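PDB 4A0S: octenoyl-CoA reductase/carboxylase from Streptomyces sp., which catalyses the NADPH-dependent reductive carboxylation of 2-octenoyl-CoA, a carbon-fixing step that supplies an extender unit for polyketide biosynthesis. Local coordinates for residues P307-E312 with T331-G336; I324-G329 with K353-V358. All blocks are in the same frame, centred on the assembly; numbering follows the deposited sequence.

Contact 1 of 2, residues P307-E312 with T331-G336. With NAP (NADP nicotinamide-adenine-dinucleotide phosphate), chain F.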
ATOM      1  N   PRO A 307      -7.498  12.866 -15.700  1.00 20.52           N
ATOM      2  CA  PRO A 307      -8.042  12.170 -14.553  1.00 19.71           C
ATOM      3  C   PRO A 307      -6.987  11.325 -13.846  1.00 19.40           C
ATOM      4  O   PRO A 307      -6.100  10.781 -14.482  1.00 19.34           O
ATOM      5  CB  PRO A 307      -9.129  11.287 -15.163  1.00 19.83           C
ATOM      6  CG  PRO A 307      -8.785  11.158 -16.575  1.00 20.07           C
ATOM      7  CD  PRO A 307      -8.162  12.472 -16.949  1.00 20.58           C
ATOM      8  N   ASP A 308      -7.095  11.256 -12.532  1.00 18.47           N
ATOM      9  CA  ASP A 308      -6.212  10.460 -11.703  1.00 18.25           C
ATOM     10  C   ASP A 308      -6.724   9.041 -11.698  1.00 17.96           C
ATOM     11  O   ASP A 308      -5.954   8.087 -11.661  1.00 17.86           O
ATOM     12  CB  ASP A 308      -6.238  11.039 -10.299  1.00 18.13           C
ATOM     13  CG  ASP A 308      -5.636  12.424 -10.264  1.00 19.39           C
ATOM     14  OD1 ASP A 308      -4.433  12.514 -10.567  1.00 19.95           O
ATOM     15  OD2 ASP A 308      -6.364  13.411 -10.007  1.00 19.60           O
ATOM     16  N   ILE A 309      -8.047   8.922 -11.725  1.00 17.85           N
ATOM     17  CA  ILE A 309      -8.698   7.622 -11.739  1.00 17.60           C
ATOM     18  C   ILE A 309      -9.758   7.677 -12.812  1.00 17.74           C
ATOM     19  O   ILE A 309     -10.518   8.645 -12.891  1.00 17.87           O
ATOM     20  CB  ILE A 309      -9.365   7.289 -10.390  1.00 17.30           C
ATOM     21  CG1 ILE A 309      -8.336   7.221  -9.258  1.00 17.18           C
ATOM     22  CG2 ILE A 309     -10.142   5.953 -10.460  1.00 17.09           C
ATOM     23  CD1 ILE A 309      -8.982   7.390  -7.893  1.00 17.00           C
ATOM     24  N   VAL A 310      -9.796   6.639 -13.634  1.00 17.75           N
ATOM     25  CA  VAL A 310     -10.863   6.480 -14.582  1.00 17.86           C
ATOM     26  C   VAL A 310     -11.693   5.325 -14.077  1.00 17.58           C
ATOM     27  O   VAL A 310     -11.196   4.223 -13.850  1.00 17.43           O
ATOM     28  CB  VAL A 310     -10.352   6.174 -15.986  1.00 18.15           C
ATOM     29  CG1 VAL A 310     -11.513   6.035 -16.935  1.00 18.30           C
ATOM     30  CG2 VAL A 310      -9.387   7.261 -16.428  1.00 18.45           C
ATOM     31  N   PHE A 311     -12.972   5.605 -13.925  1.00 17.55           N
ATOM     32  CA  PHE A 311     -13.930   4.665 -13.387  1.00 17.32           C
ATOM     33  C   PHE A 311     -14.581   3.990 -14.583  1.00 17.47           C
ATOM     34  O   PHE A 311     -15.402   4.581 -15.288  1.00 17.67           O
ATOM     35  CB  PHE A 311     -14.939   5.435 -12.543  1.00 17.25           C
ATOM     36  CG  PHE A 311     -15.924   4.571 -11.818  1.00 17.02           C
ATOM     37  CD1 PHE A 311     -17.130   4.224 -12.412  1.00 17.10           C
ATOM     38  CD2 PHE A 311     -15.660   4.135 -10.530  1.00 16.77           C
ATOM     39  CE1 PHE A 311     -18.057   3.425 -11.735  1.00 16.93           C
ATOM     40  CE2 PHE A 311     -16.579   3.359  -9.837  1.00 16.60           C
ATOM     41  CZ  PHE A 311     -17.779   2.991 -10.452  1.00 16.68           C
ATOM     42  N   GLU A 312     -14.142   2.762 -14.841  1.00 17.58           N
ATOM     43  CA  GLU A 312     -14.594   1.986 -15.973  1.00 17.86           C
ATOM     44  C   GLU A 312     -15.645   0.947 -15.645  1.00 17.86           C
ATOM     45  O   GLU A 312     -15.722   0.442 -14.531  1.00 18.08           O
ATOM     46  CB  GLU A 312     -13.405   1.282 -16.617  1.00 18.31           C
ATOM     47  CG  GLU A 312     -12.883   2.002 -17.794  1.00 18.60           C
ATOM     48  CD  GLU A 312     -13.753   1.795 -19.012  1.00 19.75           C
ATOM     49  OE1 GLU A 312     -14.636   0.926 -18.976  1.00 18.72           O
ATOM     50  OE2 GLU A 312     -13.534   2.489 -20.010  1.00 19.70           O
ATOM     51  N   THR A 331      -4.891   5.400 -12.613  1.00 17.77           N
ATOM     52  CA  THR A 331      -5.495   4.091 -12.461  1.00 17.53           C
ATOM     53  C   THR A 331      -6.808   4.056 -13.210  1.00 17.55           C
ATOM     54  O   THR A 331      -7.655   4.917 -13.029  1.00 17.55           O
ATOM     55  CB  THR A 331      -5.737   3.785 -10.980  1.00 17.44           C
ATOM     56  OG1 THR A 331      -4.478   3.777 -10.294  1.00 17.22           O
ATOM     57  CG2 THR A 331      -6.416   2.417 -10.812  1.00 17.24           C
ATOM     58  N   VAL A 332      -6.927   3.088 -14.104  1.00 17.63           N
ATOM     59  CA  VAL A 332      -8.198   2.737 -14.663  1.00 17.62           C
ATOM     60  C   VAL A 332      -8.700   1.613 -13.760  1.00 17.31           C
ATOM     61  O   VAL A 332      -8.060   0.575 -13.648  1.00 17.26           O
ATOM     62  CB  VAL A 332      -8.065   2.225 -16.101  1.00 17.91           C
ATOM     63  CG1 VAL A 332      -9.433   1.805 -16.623  1.00 17.91           C
ATOM     64  CG2 VAL A 332      -7.436   3.277 -16.988  1.00 18.26           C
ATOM     65  N   VAL A 333      -9.811   1.842 -13.089  1.00 17.13           N
ATOM     66  CA  VAL A 333     -10.400   0.806 -12.267  1.00 16.87           C
ATOM     67  C   VAL A 333     -11.654   0.350 -12.979  1.00 16.92           C
ATOM     68  O   VAL A 333     -12.482   1.172 -13.366  1.00 17.02           O
ATOM     69  CB  VAL A 333     -10.647   1.264 -10.804  1.00 16.64           C
ATOM     70  CG1 VAL A 333     -11.577   2.503 -10.728  1.00 16.70           C
ATOM     71  CG2 VAL A 333     -11.160   0.106  -9.944  1.00 16.41           C
ATOM     72  N   THR A 334     -11.769  -0.958 -13.190  1.00 16.89           N
ATOM     73  CA  THR A 334     -12.865  -1.487 -13.986  1.00 17.02           C
ATOM     74  C   THR A 334     -13.570  -2.624 -13.276  1.00 16.90           C
ATOM     75  O   THR A 334     -12.917  -3.485 -12.671  1.00 16.85           O
ATOM     76  CB  THR A 334     -12.381  -2.006 -15.361  1.00 17.61           C
ATOM     77  OG1 THR A 334     -13.491  -2.577 -16.067  1.00 17.39           O
ATOM     78  CG2 THR A 334     -11.271  -3.054 -15.198  1.00 17.26           C
ATOM     79  N   CYS A 335     -14.895  -2.628 -13.367  1.00 16.85           N
ATOM     80  CA  CYS A 335     -15.689  -3.700 -12.766  1.00 17.06           C
ATOM     81  C   CYS A 335     -16.671  -4.276 -13.756  1.00 17.64           C
ATOM     82  O   CYS A 335     -17.591  -5.012 -13.386  1.00 17.57           O
ATOM     83  CB  CYS A 335     -16.474  -3.167 -11.571  1.00 16.72           C
ATOM     84  SG  CYS A 335     -17.758  -1.967 -12.012  1.00 17.12           S
ATOM     85  N   GLY A 336     -16.476  -3.968 -15.028  1.00 18.21           N
ATOM     86  CA  GLY A 336     -17.472  -4.390 -15.989  1.00 18.77           C
ATOM     87  C   GLY A 336     -17.074  -4.043 -17.390  1.00 19.06           C
ATOM     88  O   GLY A 336     -16.058  -3.400 -17.620  1.00 19.09           O
TER
HETATM   89  PA  NAP F1447     -26.538   0.917 -15.417  1.00  5.60           P
HETATM   90  O1A NAP F1447     -27.316   1.472 -14.166  1.00  7.99           O
HETATM   91  O2A NAP F1447     -27.367   0.509 -16.598  1.00  7.57           O
HETATM   92  O5B NAP F1447     -25.581   2.042 -15.849  1.00  8.14           O
HETATM   93  C5B NAP F1447     -24.660   1.738 -16.877  1.00  9.24           C
HETATM   94  C4B NAP F1447     -24.307   3.057 -17.545  1.00  8.98           C
HETATM   95  O4B NAP F1447     -23.337   2.730 -18.550  1.00  7.77           O
HETATM   96  C3B NAP F1447     -25.505   3.716 -18.261  1.00  7.70           C
HETATM   97  O3B NAP F1447     -25.771   4.907 -17.549  1.00  8.15           O
HETATM   98  C2B NAP F1447     -24.953   4.140 -19.614  1.00  8.37           C
HETATM   99  O2B NAP F1447     -24.357   5.435 -19.568  1.00  8.43           O
HETATM  100  C1B NAP F1447     -23.868   3.160 -19.884  1.00  8.36           C
HETATM  101  N9A NAP F1447     -24.474   1.966 -20.525  1.00 13.12           N
HETATM  102  C8A NAP F1447     -25.695   1.433 -20.350  1.00 16.20           C
HETATM  103  N7A NAP F1447     -25.832   0.329 -21.095  1.00 13.35           N
HETATM  104  C5A NAP F1447     -24.681   0.179 -21.736  1.00 14.95           C
HETATM  105  C6A NAP F1447     -24.248  -0.749 -22.651  1.00 14.65           C
HETATM  106  N6A NAP F1447     -25.047  -1.754 -23.004  1.00 16.70           N
HETATM  107  N1A NAP F1447     -23.018  -0.629 -23.127  1.00 12.42           N
HETATM  108  C2A NAP F1447     -22.211   0.355 -22.739  1.00 11.40           C
HETATM  109  N3A NAP F1447     -22.594   1.279 -21.886  1.00 13.73           N
HETATM  110  C4A NAP F1447     -23.826   1.199 -21.375  1.00 13.93           C
HETATM  111  O3  NAP F1447     -25.615  -0.322 -14.997  1.00  5.52           O
HETATM  112  PN  NAP F1447     -24.616  -0.297 -13.737  1.00  3.29           P
HETATM  113  O1N NAP F1447     -25.504  -0.914 -12.600  1.00  3.54           O
HETATM  114  O2N NAP F1447     -23.960   1.037 -13.494  1.00  4.92           O
HETATM  115  O5D NAP F1447     -23.603  -1.416 -14.255  1.00  2.78           O
HETATM  116  C5D NAP F1447     -22.753  -1.014 -15.326  1.00  2.00           C
HETATM  117  C4D NAP F1447     -21.882  -2.205 -15.606  1.00  3.10           C
HETATM  118  O4D NAP F1447     -21.177  -2.503 -14.350  1.00  8.66           O
HETATM  119  C3D NAP F1447     -22.673  -3.471 -15.938  1.00  8.53           C
HETATM  120  O3D NAP F1447     -21.879  -4.093 -16.969  1.00 10.58           O
HETATM  121  C2D NAP F1447     -22.647  -4.276 -14.657  1.00  6.73           C
HETATM  122  O2D NAP F1447     -22.740  -5.696 -14.916  1.00 10.19           O
HETATM  123  C1D NAP F1447     -21.232  -3.952 -14.221  1.00  7.52           C
HETATM  124  N1N NAP F1447     -21.221  -4.031 -12.779  1.00  7.99           N
HETATM  125  C2N NAP F1447     -20.209  -4.771 -12.205  1.00  6.94           C
HETATM  126  C3N NAP F1447     -20.211  -4.825 -10.840  1.00  7.02           C
HETATM  127  C7N NAP F1447     -19.133  -5.631 -10.226  1.00  4.75           C
HETATM  128  O7N NAP F1447     -18.223  -6.127 -10.899  1.00  7.85           O
HETATM  129  N7N NAP F1447     -19.293  -5.782  -8.939  1.00  2.01           N
HETATM  130  C4N NAP F1447     -21.171  -4.175 -10.059  1.00  8.98           C
HETATM  131  C5N NAP F1447     -22.183  -3.418 -10.622  1.00  8.81           C
HETATM  132  C6N NAP F1447     -22.201  -3.341 -12.006  1.00  9.99           C
HETATM  133  P2B NAP F1447     -24.126   6.131 -21.001  1.00 12.20           P
HETATM  134  O1X NAP F1447     -23.919   7.642 -20.428  1.00 12.30           O
HETATM  135  O2X NAP F1447     -22.769   5.598 -21.687  1.00 15.96           O
HETATM  136  O3X NAP F1447     -25.430   5.836 -21.703  1.00 11.34           O
HETATM  137  O   HOH W   1     -14.204  -1.698 -18.300  1.00  2.02           O
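Ile309 meets Val333, two residues beyond its bridge partner Thr331, on one face of two neighbouring strands, where Ile309 CG2 lies 3.7 Å from Val333 CG1. Both side chains cross obliquely, and Val333 CG1, set between its backbone N and carbonyl carbon (chi1 58°), also comes within 4.4 Å of Phe311 CD2. The Phe311 ring continues from there onto Leu233 and Ala237 of helix 232-243. On the opposite face Val310 and Val332 sit beneath helix 316-325, and the chain of Glu312 runs alongside Val332, with Glu312 CG 3.6 Å from Val332 CG1. The two strands, 309-312 and 331-334, are parallel neighbours in the Rossmann sheet, with strand 223-226 flanking 309-312 and strand 356-359 flanking 331-334; they are the first and last elements of a beta-alpha-beta unit whose crossover is helix 316-325. Their backbones pair in exact register with an axis angle of 19°. Val310 illustrates the parallel pattern: its N gives a hydrogen bond to Thr331 O, and its O receives Val333 N at 2.9 Å. Towards the C-terminal ends the pairing fades into a weak bond of 3.4 Å from Cys335 N to Glu312 O. Here the polar edge begins. One water donates to Glu312 OE1 and Gly336 O and accepts from Thr334 OG1, while Ser322 and Thr318 hold Glu312 OE2 and Asn347 of the second subunit reaches Thr334 OG1. Beyond it the cofactor takes over, with Cys335 SG 3.7 Å from C2N of the NADP nicotinamide, as expected for a Rossmann fold that binds its dinucleotide at the C-terminal ends of the strands.

Contact 2 of 2, residues I324-G329 with K353-V358. With CO8 (octanoyl-coenzyme A), chain L.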
ATOM      1  N   ILE A 324      -5.810   5.760 -22.193  1.00 22.02           N
ATOM      2  CA  ILE A 324      -5.103   6.916 -22.738  1.00 22.81           C
ATOM      3  C   ILE A 324      -5.271   8.141 -21.849  1.00 22.77           C
ATOM      4  O   ILE A 324      -4.304   8.857 -21.563  1.00 22.82           O
ATOM      5  CB  ILE A 324      -5.563   7.222 -24.176  1.00 23.52           C
ATOM      6  CG1 ILE A 324      -5.091   6.093 -25.103  1.00 24.00           C
ATOM      7  CG2 ILE A 324      -4.998   8.583 -24.640  1.00 24.28           C
ATOM      8  CD1 ILE A 324      -5.811   6.044 -26.412  1.00 26.14           C
ATOM      9  N   VAL A 325      -6.501   8.342 -21.388  1.00 22.60           N
ATOM     10  CA  VAL A 325      -6.882   9.563 -20.688  1.00 22.90           C
ATOM     11  C   VAL A 325      -6.312   9.680 -19.274  1.00 22.38           C
ATOM     12  O   VAL A 325      -6.038  10.774 -18.813  1.00 22.77           O
ATOM     13  CB  VAL A 325      -8.408   9.724 -20.686  1.00 22.87           C
ATOM     14  CG1 VAL A 325      -9.059   8.836 -19.623  1.00 22.62           C
ATOM     15  CG2 VAL A 325      -8.788  11.149 -20.521  1.00 23.87           C
ATOM     16  N   ALA A 326      -6.121   8.555 -18.600  1.00 21.72           N
ATOM     17  CA  ALA A 326      -5.624   8.593 -17.237  1.00 21.39           C
ATOM     18  C   ALA A 326      -4.263   9.276 -17.185  1.00 21.44           C
ATOM     19  O   ALA A 326      -3.441   9.072 -18.061  1.00 21.63           O
ATOM     20  CB  ALA A 326      -5.566   7.197 -16.660  1.00 20.66           C
ATOM     21  N   ARG A 327      -4.045  10.122 -16.180  1.00 21.26           N
ATOM     22  CA  ARG A 327      -2.731  10.730 -15.971  1.00 21.62           C
ATOM     23  C   ARG A 327      -1.632   9.682 -15.901  1.00 21.60           C
ATOM     24  O   ARG A 327      -1.899   8.500 -15.692  1.00 20.77           O
ATOM     25  CB  ARG A 327      -2.705  11.538 -14.677  1.00 21.74           C
ATOM     26  CG  ARG A 327      -2.696  10.682 -13.401  1.00 21.10           C
ATOM     27  CD  ARG A 327      -2.171  11.525 -12.271  1.00 21.13           C
ATOM     28  NE  ARG A 327      -2.426  10.951 -10.957  1.00 20.52           N
ATOM     29  CZ  ARG A 327      -1.625  10.102 -10.320  1.00 20.37           C
ATOM     30  NH1 ARG A 327      -0.502   9.650 -10.871  1.00 20.67           N
ATOM     31  NH2 ARG A 327      -1.966   9.691  -9.111  1.00 20.53           N
ATOM     32  N   ARG A 328      -0.389  10.134 -16.086  1.00 22.17           N
ATOM     33  CA  ARG A 328       0.779   9.345 -15.758  1.00 22.04           C
ATOM     34  C   ARG A 328       0.601   8.847 -14.355  1.00 21.22           C
ATOM     35  O   ARG A 328       0.319   9.637 -13.445  1.00 20.88           O
ATOM     36  CB  ARG A 328       2.017  10.224 -15.731  1.00 22.75           C
ATOM     37  CG  ARG A 328       2.812  10.241 -16.962  1.00 24.83           C
ATOM     38  CD  ARG A 328       4.076  11.067 -16.735  1.00 24.43           C
ATOM     39  NE  ARG A 328       5.221  10.286 -16.255  1.00 24.12           N
ATOM     40  CZ  ARG A 328       5.995   9.524 -17.029  1.00 23.75           C
ATOM     41  NH1 ARG A 328       5.720   9.396 -18.329  1.00 23.96           N
ATOM     42  NH2 ARG A 328       7.033   8.884 -16.507  1.00 21.41           N
ATOM     43  N   GLY A 329       0.771   7.547 -14.172  1.00 20.55           N
ATOM     44  CA  GLY A 329       0.636   6.962 -12.854  1.00 19.77           C
ATOM     45  C   GLY A 329      -0.794   6.790 -12.429  1.00 19.01           C
ATOM     46  O   GLY A 329      -1.044   6.392 -11.309  1.00 18.73           O
ATOM     47  N   LYS A 353       3.619   5.346 -19.250  1.00 22.51           N
ATOM     48  CA  LYS A 353       3.152   6.347 -18.316  1.00 22.07           C
ATOM     49  C   LYS A 353       2.836   5.731 -16.959  1.00 21.02           C
ATOM     50  O   LYS A 353       2.268   6.379 -16.085  1.00 20.34           O
ATOM     51  CB  LYS A 353       2.007   7.130 -18.952  1.00 22.44           C
ATOM     52  CG  LYS A 353       2.586   8.150 -19.941  1.00 24.58           C
ATOM     53  CD  LYS A 353       1.687   8.437 -21.117  1.00 29.80           C
ATOM     54  CE  LYS A 353       2.394   9.348 -22.104  1.00 31.92           C
ATOM     55  NZ  LYS A 353       1.798   9.220 -23.460  1.00 35.06           N
ATOM     56  N   LEU A 354       3.264   4.479 -16.795  1.00 20.39           N
ATOM     57  CA  LEU A 354       3.184   3.750 -15.525  1.00 19.88           C
ATOM     58  C   LEU A 354       1.787   3.819 -14.935  1.00 19.22           C
ATOM     59  O   LEU A 354       1.611   4.066 -13.738  1.00 18.83           O
ATOM     60  CB  LEU A 354       4.214   4.277 -14.518  1.00 19.74           C
ATOM     61  CG  LEU A 354       5.659   4.229 -14.993  1.00 20.58           C
ATOM     62  CD1 LEU A 354       6.076   5.576 -15.594  1.00 20.89           C
ATOM     63  CD2 LEU A 354       6.578   3.839 -13.850  1.00 19.60           C
ATOM     64  N   LYS A 355       0.800   3.617 -15.790  1.00 19.04           N
ATOM     65  CA  LYS A 355      -0.592   3.568 -15.364  1.00 18.66           C
ATOM     66  C   LYS A 355      -0.946   2.166 -14.866  1.00 18.55           C
ATOM     67  O   LYS A 355      -0.250   1.197 -15.161  1.00 18.47           O
ATOM     68  CB  LYS A 355      -1.509   3.957 -16.518  1.00 18.89           C
ATOM     69  CG  LYS A 355      -1.094   5.259 -17.188  1.00 19.21           C
ATOM     70  CD  LYS A 355      -2.156   5.739 -18.148  1.00 20.20           C
ATOM     71  CE  LYS A 355      -1.646   6.911 -18.987  1.00 20.08           C
ATOM     72  NZ  LYS A 355      -2.729   7.388 -19.901  1.00 20.13           N
ATOM     73  N   LYS A 356      -2.042   2.073 -14.130  1.00 18.18           N
ATOM     74  CA  LYS A 356      -2.512   0.802 -13.626  1.00 18.54           C
ATOM     75  C   LYS A 356      -3.936   0.587 -14.079  1.00 17.99           C
ATOM     76  O   LYS A 356      -4.721   1.528 -14.175  1.00 17.76           O
ATOM     77  CB  LYS A 356      -2.513   0.789 -12.102  1.00 18.66           C
ATOM     78  CG  LYS A 356      -1.182   1.011 -11.450  1.00 21.61           C
ATOM     79  CD  LYS A 356      -1.273   0.677  -9.949  1.00 26.39           C
ATOM     80  CE  LYS A 356      -1.753   1.865  -9.090  1.00 30.72           C
ATOM     81  NZ  LYS A 356      -3.240   1.852  -8.829  1.00 32.91           N
ATOM     82  N   ILE A 357      -4.264  -0.670 -14.321  1.00 17.67           N
ATOM     83  CA  ILE A 357      -5.631  -1.071 -14.508  1.00 17.55           C
ATOM     84  C   ILE A 357      -5.959  -1.992 -13.362  1.00 17.24           C
ATOM     85  O   ILE A 357      -5.340  -3.043 -13.201  1.00 17.24           O
ATOM     86  CB  ILE A 357      -5.863  -1.835 -15.812  1.00 17.80           C
ATOM     87  CG1 ILE A 357      -5.411  -1.027 -17.020  1.00 18.28           C
ATOM     88  CG2 ILE A 357      -7.349  -2.190 -15.939  1.00 17.96           C
ATOM     89  CD1 ILE A 357      -5.046  -1.901 -18.218  1.00 18.70           C
ATOM     90  N   VAL A 358      -6.933  -1.587 -12.567  1.00 17.02           N
ATOM     91  CA  VAL A 358      -7.337  -2.365 -11.425  1.00 16.75           C
ATOM     92  C   VAL A 358      -8.691  -2.986 -11.719  1.00 16.70           C
ATOM     93  O   VAL A 358      -9.672  -2.284 -11.917  1.00 16.69           O
ATOM     94  CB  VAL A 358      -7.368  -1.520 -10.144  1.00 16.57           C
ATOM     95  CG1 VAL A 358      -7.821  -2.380  -8.952  1.00 16.32           C
ATOM     96  CG2 VAL A 358      -5.978  -0.909  -9.898  1.00 16.66           C
TER
HETATM   97  N1A CO8 L1446       8.651  10.776 -38.373  1.00 68.25           N
HETATM   98  C2A CO8 L1446       8.598  11.922 -37.699  1.00 68.48           C
HETATM   99  N3A CO8 L1446       7.737  12.103 -36.701  1.00 68.14           N
HETATM  100  C4A CO8 L1446       6.885  11.121 -36.345  1.00 67.51           C
HETATM  101  C5A CO8 L1446       6.914   9.910 -37.029  1.00 67.75           C
HETATM  102  C6A CO8 L1446       7.828   9.752 -38.070  1.00 68.04           C
HETATM  103  N6A CO8 L1446       7.897   8.610 -38.753  1.00 67.82           N
HETATM  104  N7A CO8 L1446       5.988   9.120 -36.490  1.00 67.55           N
HETATM  105  C8A CO8 L1446       5.399   9.802 -35.507  1.00 67.17           C
HETATM  106  N9A CO8 L1446       5.935  11.027 -35.416  1.00 66.88           N
HETATM  107  C1B CO8 L1446       5.555  12.094 -34.419  1.00 65.34           C
HETATM  108  C2B CO8 L1446       4.183  12.757 -34.617  1.00 64.81           C
HETATM  109  O2B CO8 L1446       4.293  14.164 -34.352  1.00 65.33           O
HETATM  110  C3B CO8 L1446       3.305  12.075 -33.565  1.00 63.83           C
HETATM  111  O3B CO8 L1446       2.314  12.978 -33.062  1.00 63.22           O
HETATM  112  P3B CO8 L1446       0.738  12.668 -33.262  1.00 62.88           P
HETATM  113  O7A CO8 L1446       0.554  12.473 -34.862  1.00 61.89           O
HETATM  114  O8A CO8 L1446       0.475  11.219 -32.587  1.00 61.87           O
HETATM  115  O9A CO8 L1446      -0.101  13.744 -32.683  1.00 62.62           O
HETATM  116  C4B CO8 L1446       4.288  11.798 -32.442  1.00 63.18           C
HETATM  117  O4B CO8 L1446       5.512  11.416 -33.117  1.00 64.42           O
HETATM  118  C5B CO8 L1446       3.732  10.685 -31.520  1.00 61.77           C
HETATM  119  O5B CO8 L1446       4.508  10.550 -30.303  1.00 58.79           O
HETATM  120  P1A CO8 L1446       4.314  11.554 -29.018  1.00 57.16           P
HETATM  121  O1A CO8 L1446       5.223  10.915 -27.825  1.00 55.70           O
HETATM  122  O2A CO8 L1446       4.679  12.963 -29.325  1.00 56.68           O
HETATM  123  O3A CO8 L1446       2.745  11.469 -28.538  1.00 54.27           O
HETATM  124  P2A CO8 L1446       2.221  10.693 -27.195  1.00 51.26           P
HETATM  125  O4A CO8 L1446       0.634  10.551 -27.430  1.00 51.20           O
HETATM  126  O5A CO8 L1446       2.549  11.336 -25.881  1.00 50.90           O
HETATM  127  O6A CO8 L1446       2.780   9.179 -27.288  1.00 49.54           O
HETATM  128  CBP CO8 L1446       3.908   7.157 -26.539  1.00 45.67           C
HETATM  129  CCP CO8 L1446       3.277   8.490 -26.131  1.00 47.51           C
HETATM  130  CDP CO8 L1446       2.801   6.293 -27.165  1.00 43.95           C
HETATM  131  CEP CO8 L1446       4.451   6.489 -25.266  1.00 45.57           C
HETATM  132  CAP CO8 L1446       5.036   7.451 -27.572  1.00 44.56           C
HETATM  133  OAP CO8 L1446       5.923   8.467 -27.065  1.00 44.43           O
HETATM  134  C9P CO8 L1446       5.879   6.210 -27.879  1.00 43.52           C
HETATM  135  O9P CO8 L1446       5.437   5.274 -28.556  1.00 43.94           O
HETATM  136  N8P CO8 L1446       7.094   6.266 -27.331  1.00 42.17           N
HETATM  137  C7P CO8 L1446       8.073   5.188 -27.426  1.00 41.33           C
HETATM  138  C6P CO8 L1446       7.596   4.040 -26.532  1.00 41.60           C
HETATM  139  C5P CO8 L1446       8.122   2.727 -27.105  1.00 41.86           C
HETATM  140  O5P CO8 L1446       7.508   2.125 -27.988  1.00 42.07           O
HETATM  141  N4P CO8 L1446       9.294   2.327 -26.614  1.00 41.72           N
HETATM  142  C3P CO8 L1446      10.019   3.065 -25.568  1.00 39.64           C
HETATM  143  C2P CO8 L1446      11.119   2.163 -25.039  1.00 37.54           C
HETATM  144  S1P CO8 L1446      10.513   0.941 -23.805  1.00 36.03           S
HETATM  145  C1' CO8 L1446      12.079   0.545 -23.213  1.00 33.43           C
HETATM  146  O1' CO8 L1446      12.772  -0.261 -23.843  1.00 35.45           O
HETATM  147  C2' CO8 L1446      12.524   1.208 -22.072  1.00 30.70           C
HETATM  148  C3' CO8 L1446      13.776   0.958 -21.518  1.00 25.26           C
HETATM  149  C4' CO8 L1446      14.223   1.568 -20.337  1.00 20.66           C
HETATM  150  C5' CO8 L1446      13.323   2.666 -19.758  1.00 14.09           C
HETATM  151  C6' CO8 L1446      14.067   3.438 -18.653  1.00  9.07           C
HETATM  152  C7' CO8 L1446      13.264   4.694 -18.357  1.00  7.67           C
HETATM  153  C8' CO8 L1446      13.896   5.446 -17.198  1.00 10.30           C
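Lys353 CA lies over one face of the Arg328 guanidinium, 4.0 Å from Arg328 NH1, and Leu354 CD1 approaches the group obliquely, 3.6 Å from Arg328 NH2. The bend of the Arg328 chain at chi3 (91°) turns NE off the line of the aliphatic part, which crosses Lys353 at about a right angle; Arg328 CG and Lys353 CG touch at 3.6 Å. Beyond these packing contacts the guanidinium turns to the second subunit, where Met156 O and Gln161 OE1 take NH2 and Leu157 O takes NE. A second flat group, the guanidinium of Arg327, has Arg328 O close to its plane, bound by NH1 on a lone pair, while NE makes a salt bridge to Asp308. The peptide joining Arg328 to Gly329 is thus held at its two polar atoms, O by Arg327 NH1 and Gly329 N by a 2.7 Å hydrogen bond to Lys353 O. These residues form the turn after helix 316-325, and Lys353-Lys355 the turn after helix 347-352, which ends in a Schellman motif with Leu354 at positive phi as C-prime; each turn then leads into a strand of the Rossmann sheet. Lys355 crosses between them. Its chain is extended beyond CG, passes Ala326 CB at 4.0 Å from CD, and delivers NZ to Ala326 O at 2.6 Å, in the carbonyl plane on a lone pair. Val323 O also accepts from NZ, so carbonyls at the C-terminal end of helix 316-325, whose dipole may favour the positive charge, gather round the ammonium. Lys353 instead leads away to the octanoyl-CoA, where its NZ makes a weak 3.3 Å hydrogen bond to phosphate oxygen O5A.

Of the elements joined here, strand 309-312 comes first in the chain, which then crosses back through helix 316-325 and returns as strand 331-334, where contact 1 closes that beta-alpha-beta excursion. Contact 2 opens inside it, at the end of the helix, and closes only after helix 347-352, so the two loops cross rather than nest. Their centres lie about 9 Å apart. A probable hydrogen bond of 2.7 Å from Val358 N to Val332 O joins their second segments, since strands 331-334 and 356-359 are sheet neighbours. Contact 1 thus belongs to the sheet interior and contact 2 to its margin, where residues 356-358 extend the sheet antiparallel into the second subunit.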